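Local coordinates for protein probable ferredoxin-dependent nitrite reductase NirA (Mycobacterium tuberculosis, PDB 1ZJ8) that catalyses the six-electron reduction of sulfite to sulfide with a siroheme and a [4Fe-4S] cluster, probably drawing its electrons from ferredoxin, at residues L40-I53 with K67-L79. Numbering follows the deposited sequence.
Sequences LKKAGNPLDVRERI and KTDLRGRFRWWGL
The carbonyl oxygen of Leu40 is gripped from opposite faces of its plane: Arg73 NH2 gives Leu40 O a bond of 3.1 Å, bent to 152° at the hydrogen, and Ala43 N supplies the second from within the same turn. Arg73 comes to Leu40 O with its chain bent at chi3 and CG against Pro46 CA and CB. Its other amino group, NH1, pairs with Asp69 OD1 one turn back in the helix. Asp69 also meets Arg52, whose NH1 stands 2.8 Å from Asp69 OD2; that oxygen lies over a face of the Arg52 guanidinium, guanidinium and carboxylate planes 81° apart, an attraction of charge without a directed N-H. Tyr57 OH hydrogen-bonds the same OD2. Arg52 NH1 and Arg73 NH1, two donors, stand 3.5 Å apart; the shared Asp69 carboxylate probably offsets their like charges in this three-residue salt-bridge network. Pro46 lays CB over the middle of the Trp76 indole, 3.5 Å from the centroid of its five-membered ring, while the ring nitrogen donates to Ala213 O. The Trp77 indole is held between two CH-pi contacts, Arg50 CG over one face of its six-membered ring and Leu47 CD2, off-centre, over the other. Trp77 NE1 donates to Leu47 O at 3.2 Å; the oxygen lies in the indole plane, whereas the donor stands above the carbonyl plane. Phe74 completes the apolar part, meeting Ile53 CD1 through CZ at 3.4 Å and Val49 CG1 through CE1. Segments 49-53 of helix 49-60 and 67-73 run at 121° to each other, their axes 11.8 Å apart at closest approach. Trp158 of helix 154-162 meets Trp77 and Arg50, while Leu70 touches Thr81 and Phe105 of strands 79-83 and 104-109, in the five-stranded antiparallel sheet edged by 79-83.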
loop_
_atom_site.group_PDB
_atom_site.type_symbol
_atom_site.label_atom_id
_atom_site.label_comp_id
_atom_site.label_asym_id
_atom_site.label_seq_id
_atom_site.Cartn_x
_atom_site.Cartn_y
_atom_site.Cartn_z
ATOM N N LEU A 40 -2.753 11.557 -23.816
ATOM C CA LEU A 40 -4.169 11.606 -23.425
ATOM C C LEU A 40 -4.407 12.631 -22.314
ATOM O O LEU A 40 -5.492 13.199 -22.202
ATOM C CB LEU A 40 -4.700 10.215 -23.039
ATOM C CG LEU A 40 -4.139 9.437 -21.851
ATOM C CD1 LEU A 40 -4.556 10.032 -20.509
ATOM C CD2 LEU A 40 -4.618 7.995 -21.975
ATOM N N LYS A 41 -3.370 12.877 -21.513
ATOM C CA LYS A 41 -3.426 13.884 -20.454
ATOM C C LYS A 41 -3.402 15.311 -21.031
ATOM O O LYS A 41 -3.880 16.254 -20.383
ATOM C CB LYS A 41 -2.280 13.677 -19.454
ATOM C CG LYS A 41 -2.338 12.339 -18.705
ATOM C CD LYS A 41 -1.330 12.267 -17.540
ATOM C CE LYS A 41 0.133 12.170 -18.004
ATOM N NZ LYS A 41 1.105 12.300 -16.875
ATOM N N LYS A 42 -2.876 15.461 -22.249
ATOM C CA LYS A 42 -2.902 16.756 -22.942
ATOM C C LYS A 42 -4.310 17.186 -23.389
ATOM O O LYS A 42 -4.499 18.337 -23.773
ATOM C CB LYS A 42 -1.962 16.736 -24.151
ATOM C CG LYS A 42 -0.520 16.334 -23.831
ATOM C CD LYS A 42 0.105 17.191 -22.723
ATOM C CE LYS A 42 1.579 16.877 -22.516
ATOM N NZ LYS A 42 2.285 17.981 -21.812
ATOM N N ALA A 43 -5.291 16.279 -23.313
ATOM C CA ALA A 43 -6.655 16.548 -23.791
ATOM C C ALA A 43 -7.566 17.230 -22.753
ATOM O O ALA A 43 -8.793 17.157 -22.860
ATOM C CB ALA A 43 -7.303 15.254 -24.299
ATOM N N GLY A 44 -6.977 17.910 -21.770
ATOM C CA GLY A 44 -7.748 18.543 -20.683
ATOM C C GLY A 44 -7.590 17.764 -19.392
ATOM O O GLY A 44 -7.134 16.613 -19.421
ATOM N N ASN A 45 -7.955 18.375 -18.262
ATOM C CA ASN A 45 -7.800 17.705 -16.964
ATOM C C ASN A 45 -8.474 16.324 -17.025
ATOM O O ASN A 45 -9.627 16.218 -17.450
ATOM C CB ASN A 45 -8.336 18.561 -15.796
ATOM C CG ASN A 45 -7.921 18.014 -14.408
ATOM O OD1 ASN A 45 -7.804 16.798 -14.208
ATOM N ND2 ASN A 45 -7.705 18.921 -13.452
ATOM N N PRO A 46 -7.727 15.252 -16.685
ATOM C CA PRO A 46 -8.354 13.918 -16.630
ATOM C C PRO A 46 -9.580 13.810 -15.692
ATOM O O PRO A 46 -10.556 13.146 -16.033
ATOM C CB PRO A 46 -7.203 13.007 -16.170
ATOM C CG PRO A 46 -5.944 13.726 -16.613
ATOM C CD PRO A 46 -6.273 15.187 -16.420
ATOM N N LEU A 47 -9.545 14.495 -14.551
ATOM C CA LEU A 47 -10.660 14.485 -13.591
ATOM C C LEU A 47 -12.023 14.867 -14.185
ATOM O O LEU A 47 -13.045 14.766 -13.499
ATOM C CB LEU A 47 -10.341 15.424 -12.409
ATOM C CG LEU A 47 -9.359 14.946 -11.324
ATOM C CD1 LEU A 47 -8.505 16.093 -10.820
ATOM C CD2 LEU A 47 -10.099 14.280 -10.167
ATOM N N ASP A 48 -12.036 15.325 -15.439
ATOM C CA ASP A 48 -13.272 15.801 -16.093
ATOM C C ASP A 48 -14.280 14.691 -16.379
ATOM O O ASP A 48 -15.496 14.944 -16.426
ATOM C CB ASP A 48 -12.933 16.544 -17.394
ATOM C CG ASP A 48 -12.266 17.897 -17.143
ATOM O OD1 ASP A 48 -11.075 17.927 -16.779
ATOM O OD2 ASP A 48 -12.927 18.939 -17.331
ATOM N N VAL A 49 -13.762 13.469 -16.536
ATOM C CA VAL A 49 -14.574 12.283 -16.841
ATOM C C VAL A 49 -15.789 12.127 -15.949
ATOM O O VAL A 49 -16.801 11.594 -16.395
ATOM C CB VAL A 49 -13.781 10.950 -16.708
ATOM C CG1 VAL A 49 -14.647 9.761 -17.144
ATOM C CG2 VAL A 49 -12.498 10.983 -17.512
ATOM N N ARG A 50 -15.696 12.577 -14.700
ATOM C CA ARG A 50 -16.798 12.397 -13.752
ATOM C C ARG A 50 -18.164 12.750 -14.359
ATOM O O ARG A 50 -19.149 12.036 -14.113
ATOM C CB ARG A 50 -16.561 13.202 -12.472
ATOM C CG ARG A 50 -17.145 12.558 -11.202
ATOM C CD ARG A 50 -17.247 13.586 -10.069
ATOM N NE ARG A 50 -17.075 13.022 -8.725
ATOM C CZ ARG A 50 -18.055 12.779 -7.853
ATOM N NH1 ARG A 50 -19.335 12.974 -8.166
ATOM N NH2 ARG A 50 -17.751 12.296 -6.654
ATOM N N GLU A 51 -18.212 13.825 -15.160
ATOM C CA GLU A 51 -19.460 14.241 -15.845
ATOM C C GLU A 51 -19.851 13.214 -16.917
ATOM O O GLU A 51 -20.998 12.763 -16.967
ATOM C CB GLU A 51 -19.339 15.644 -16.478
ATOM C CG GLU A 51 -19.008 16.807 -15.505
ATOM C CD GLU A 51 -20.098 17.090 -14.456
ATOM O OE1 GLU A 51 -20.205 16.317 -13.476
ATOM O OE2 GLU A 51 -20.823 18.108 -14.596
ATOM N N ARG A 52 -18.879 12.840 -17.749
ATOM C CA ARG A 52 -19.071 11.779 -18.748
ATOM C C ARG A 52 -19.520 10.439 -18.152
ATOM O O ARG A 52 -20.176 9.652 -18.847
ATOM C CB ARG A 52 -17.802 11.556 -19.581
ATOM C CG ARG A 52 -17.677 12.487 -20.761
ATOM C CD ARG A 52 -16.383 12.238 -21.488
ATOM N NE ARG A 52 -15.223 12.682 -20.712
ATOM C CZ ARG A 52 -13.958 12.566 -21.117
ATOM N NH1 ARG A 52 -13.681 12.021 -22.293
ATOM N NH2 ARG A 52 -12.959 13.002 -20.352
ATOM N N ILE A 53 -19.161 10.169 -16.894
ATOM C CA ILE A 53 -19.633 8.959 -16.203
ATOM C C ILE A 53 -21.113 9.138 -15.886
ATOM O O ILE A 53 -21.931 8.279 -16.214
ATOM C CB ILE A 53 -18.890 8.686 -14.859
ATOM C CG1 ILE A 53 -17.368 8.562 -15.048
ATOM C CG2 ILE A 53 -19.432 7.439 -14.182
ATOM C CD1 ILE A 53 -16.890 7.269 -15.664
ATOM N N LYS A 67 -11.938 4.238 -25.115
ATOM C CA LYS A 67 -10.831 3.433 -24.615
ATOM C C LYS A 67 -9.774 4.251 -23.877
ATOM O O LYS A 67 -9.098 3.713 -23.001
ATOM C CB LYS A 67 -10.242 2.553 -25.725
ATOM C CG LYS A 67 -11.126 1.318 -25.959
ATOM C CD LYS A 67 -10.946 0.675 -27.325
ATOM C CE LYS A 67 -11.928 -0.474 -27.493
ATOM N NZ LYS A 67 -11.714 -1.195 -28.767
ATOM N N THR A 68 -9.654 5.545 -24.184
ATOM C CA THR A 68 -8.741 6.426 -23.447
ATOM C C THR A 68 -9.322 6.844 -22.077
ATOM O O THR A 68 -8.581 7.027 -21.105
ATOM C CB THR A 68 -8.349 7.649 -24.295
ATOM O OG1 THR A 68 -9.528 8.266 -24.833
ATOM C CG2 THR A 68 -7.417 7.208 -25.431
ATOM N N ASP A 69 -10.642 6.979 -22.000
ATOM C CA ASP A 69 -11.317 7.115 -20.709
ATOM C C ASP A 69 -11.211 5.817 -19.907
ATOM O O ASP A 69 -10.741 5.838 -18.763
ATOM C CB ASP A 69 -12.782 7.505 -20.898
ATOM C CG ASP A 69 -12.941 8.935 -21.348
ATOM O OD1 ASP A 69 -11.916 9.643 -21.464
ATOM O OD2 ASP A 69 -14.096 9.347 -21.571
ATOM N N LEU A 70 -11.621 4.705 -20.528
ATOM C CA LEU A 70 -11.622 3.373 -19.902
ATOM C C LEU A 70 -10.279 2.993 -19.309
ATOM O O LEU A 70 -10.205 2.648 -18.141
ATOM C CB LEU A 70 -12.028 2.286 -20.913
ATOM C CG LEU A 70 -12.004 0.811 -20.460
ATOM C CD1 LEU A 70 -12.859 0.582 -19.224
ATOM C CD2 LEU A 70 -12.473 -0.088 -21.590
ATOM N N ARG A 71 -9.221 3.071 -20.106
ATOM C CA ARG A 71 -7.900 2.589 -19.681
ATOM C C ARG A 71 -6.968 3.663 -19.084
ATOM O O ARG A 71 -5.823 3.356 -18.738
ATOM C CB ARG A 71 -7.187 1.893 -20.861
ATOM C CG ARG A 71 -7.760 0.517 -21.249
ATOM C CD ARG A 71 -6.981 -0.116 -22.403
ATOM N NE ARG A 71 -7.812 -0.264 -23.599
ATOM C CZ ARG A 71 -8.301 -1.416 -24.075
ATOM N NH1 ARG A 71 -8.050 -2.587 -23.479
ATOM N NH2 ARG A 71 -9.048 -1.402 -25.177
ATOM N N GLY A 72 -7.443 4.907 -18.968
ATOM C CA GLY A 72 -6.595 6.022 -18.527
ATOM C C GLY A 72 -7.304 6.976 -17.581
ATOM O O GLY A 72 -7.023 7.011 -16.380
ATOM N N ARG A 73 -8.234 7.750 -18.120
ATOM C CA ARG A 73 -8.849 8.829 -17.366
ATOM C C ARG A 73 -9.729 8.347 -16.201
ATOM O O ARG A 73 -9.921 9.080 -15.226
ATOM C CB ARG A 73 -9.623 9.725 -18.332
ATOM C CG ARG A 73 -9.052 11.124 -18.443
ATOM C CD ARG A 73 -9.604 11.942 -19.642
ATOM N NE ARG A 73 -8.666 11.927 -20.778
ATOM C CZ ARG A 73 -8.985 11.663 -22.043
ATOM N NH1 ARG A 73 -10.243 11.414 -22.393
ATOM N NH2 ARG A 73 -8.038 11.660 -22.969
ATOM N N PHE A 74 -10.255 7.124 -16.310
ATOM C CA PHE A 74 -11.035 6.474 -15.224
ATOM C C PHE A 74 -10.255 6.374 -13.912
ATOM O O PHE A 74 -10.813 6.495 -12.824
ATOM C CB PHE A 74 -11.452 5.047 -15.637
ATOM C CG PHE A 74 -12.850 4.940 -16.193
ATOM C CD1 PHE A 74 -13.300 5.806 -17.184
ATOM C CD2 PHE A 74 -13.714 3.939 -15.743
ATOM C CE1 PHE A 74 -14.594 5.684 -17.709
ATOM C CE2 PHE A 74 -15.018 3.814 -16.265
ATOM C CZ PHE A 74 -15.450 4.683 -17.244
ATOM N N ARG A 75 -8.959 6.147 -14.033
ATOM C CA ARG A 75 -8.096 5.955 -12.882
ATOM C C ARG A 75 -8.130 7.160 -11.949
ATOM O O ARG A 75 -8.109 7.011 -10.733
ATOM C CB ARG A 75 -6.680 5.669 -13.355
ATOM C CG ARG A 75 -6.612 4.394 -14.183
ATOM C CD ARG A 75 -5.218 4.118 -14.623
ATOM N NE ARG A 75 -5.135 2.840 -15.303
ATOM C CZ ARG A 75 -3.999 2.278 -15.689
ATOM N NH1 ARG A 75 -2.834 2.875 -15.461
ATOM N NH2 ARG A 75 -4.024 1.108 -16.301
ATOM N N TRP A 76 -8.247 8.356 -12.505
ATOM C CA TRP A 76 -8.307 9.561 -11.683
ATOM C C TRP A 76 -9.487 9.539 -10.731
ATOM O O TRP A 76 -9.597 10.430 -9.877
ATOM C CB TRP A 76 -8.374 10.819 -12.554
ATOM C CG TRP A 76 -7.043 11.367 -12.873
ATOM C CD1 TRP A 76 -6.484 12.490 -12.352
ATOM C CD2 TRP A 76 -6.076 10.812 -13.782
ATOM N NE1 TRP A 76 -5.233 12.681 -12.888
ATOM C CE2 TRP A 76 -4.963 11.668 -13.771
ATOM C CE3 TRP A 76 -6.055 9.685 -14.614
ATOM C CZ2 TRP A 76 -3.832 11.430 -14.550
ATOM C CZ3 TRP A 76 -4.929 9.448 -15.390
ATOM C CH2 TRP A 76 -3.834 10.314 -15.352
ATOM N N TRP A 77 -10.369 8.549 -10.890
ATOM C CA TRP A 77 -11.444 8.317 -9.933
ATOM C C TRP A 77 -11.385 6.935 -9.297
ATOM O O TRP A 77 -12.368 6.468 -8.729
ATOM C CB TRP A 77 -12.802 8.551 -10.588
ATOM C CG TRP A 77 -12.983 9.969 -10.942
ATOM C CD1 TRP A 77 -12.760 10.531 -12.149
ATOM C CD2 TRP A 77 -13.383 11.034 -10.065
ATOM N NE1 TRP A 77 -13.005 11.877 -12.098
ATOM C CE2 TRP A 77 -13.390 12.218 -10.828
ATOM C CE3 TRP A 77 -13.744 11.100 -8.714
ATOM C CZ2 TRP A 77 -13.747 13.467 -10.290
ATOM C CZ3 TRP A 77 -14.091 12.346 -8.178
ATOM C CH2 TRP A 77 -14.088 13.512 -8.977
ATOM N N GLY A 78 -10.227 6.289 -9.356
ATOM C CA GLY A 78 -10.056 4.992 -8.707
ATOM C C GLY A 78 -10.819 3.841 -9.354
ATOM O O GLY A 78 -11.124 2.842 -8.679
ATOM N N LEU A 79 -11.117 3.974 -10.656
ATOM C CA LEU A 79 -11.758 2.911 -11.432
ATOM C C LEU A 79 -10.725 2.317 -12.337
ATOM O O LEU A 79 -10.216 2.959 -13.244
ATOM C CB LEU A 79 -12.931 3.425 -12.238
ATOM C CG LEU A 79 -14.139 3.716 -11.348
ATOM C CD1 LEU A 79 -15.040 4.758 -11.994
ATOM C CD2 LEU A 79 -14.923 2.445 -11.011
#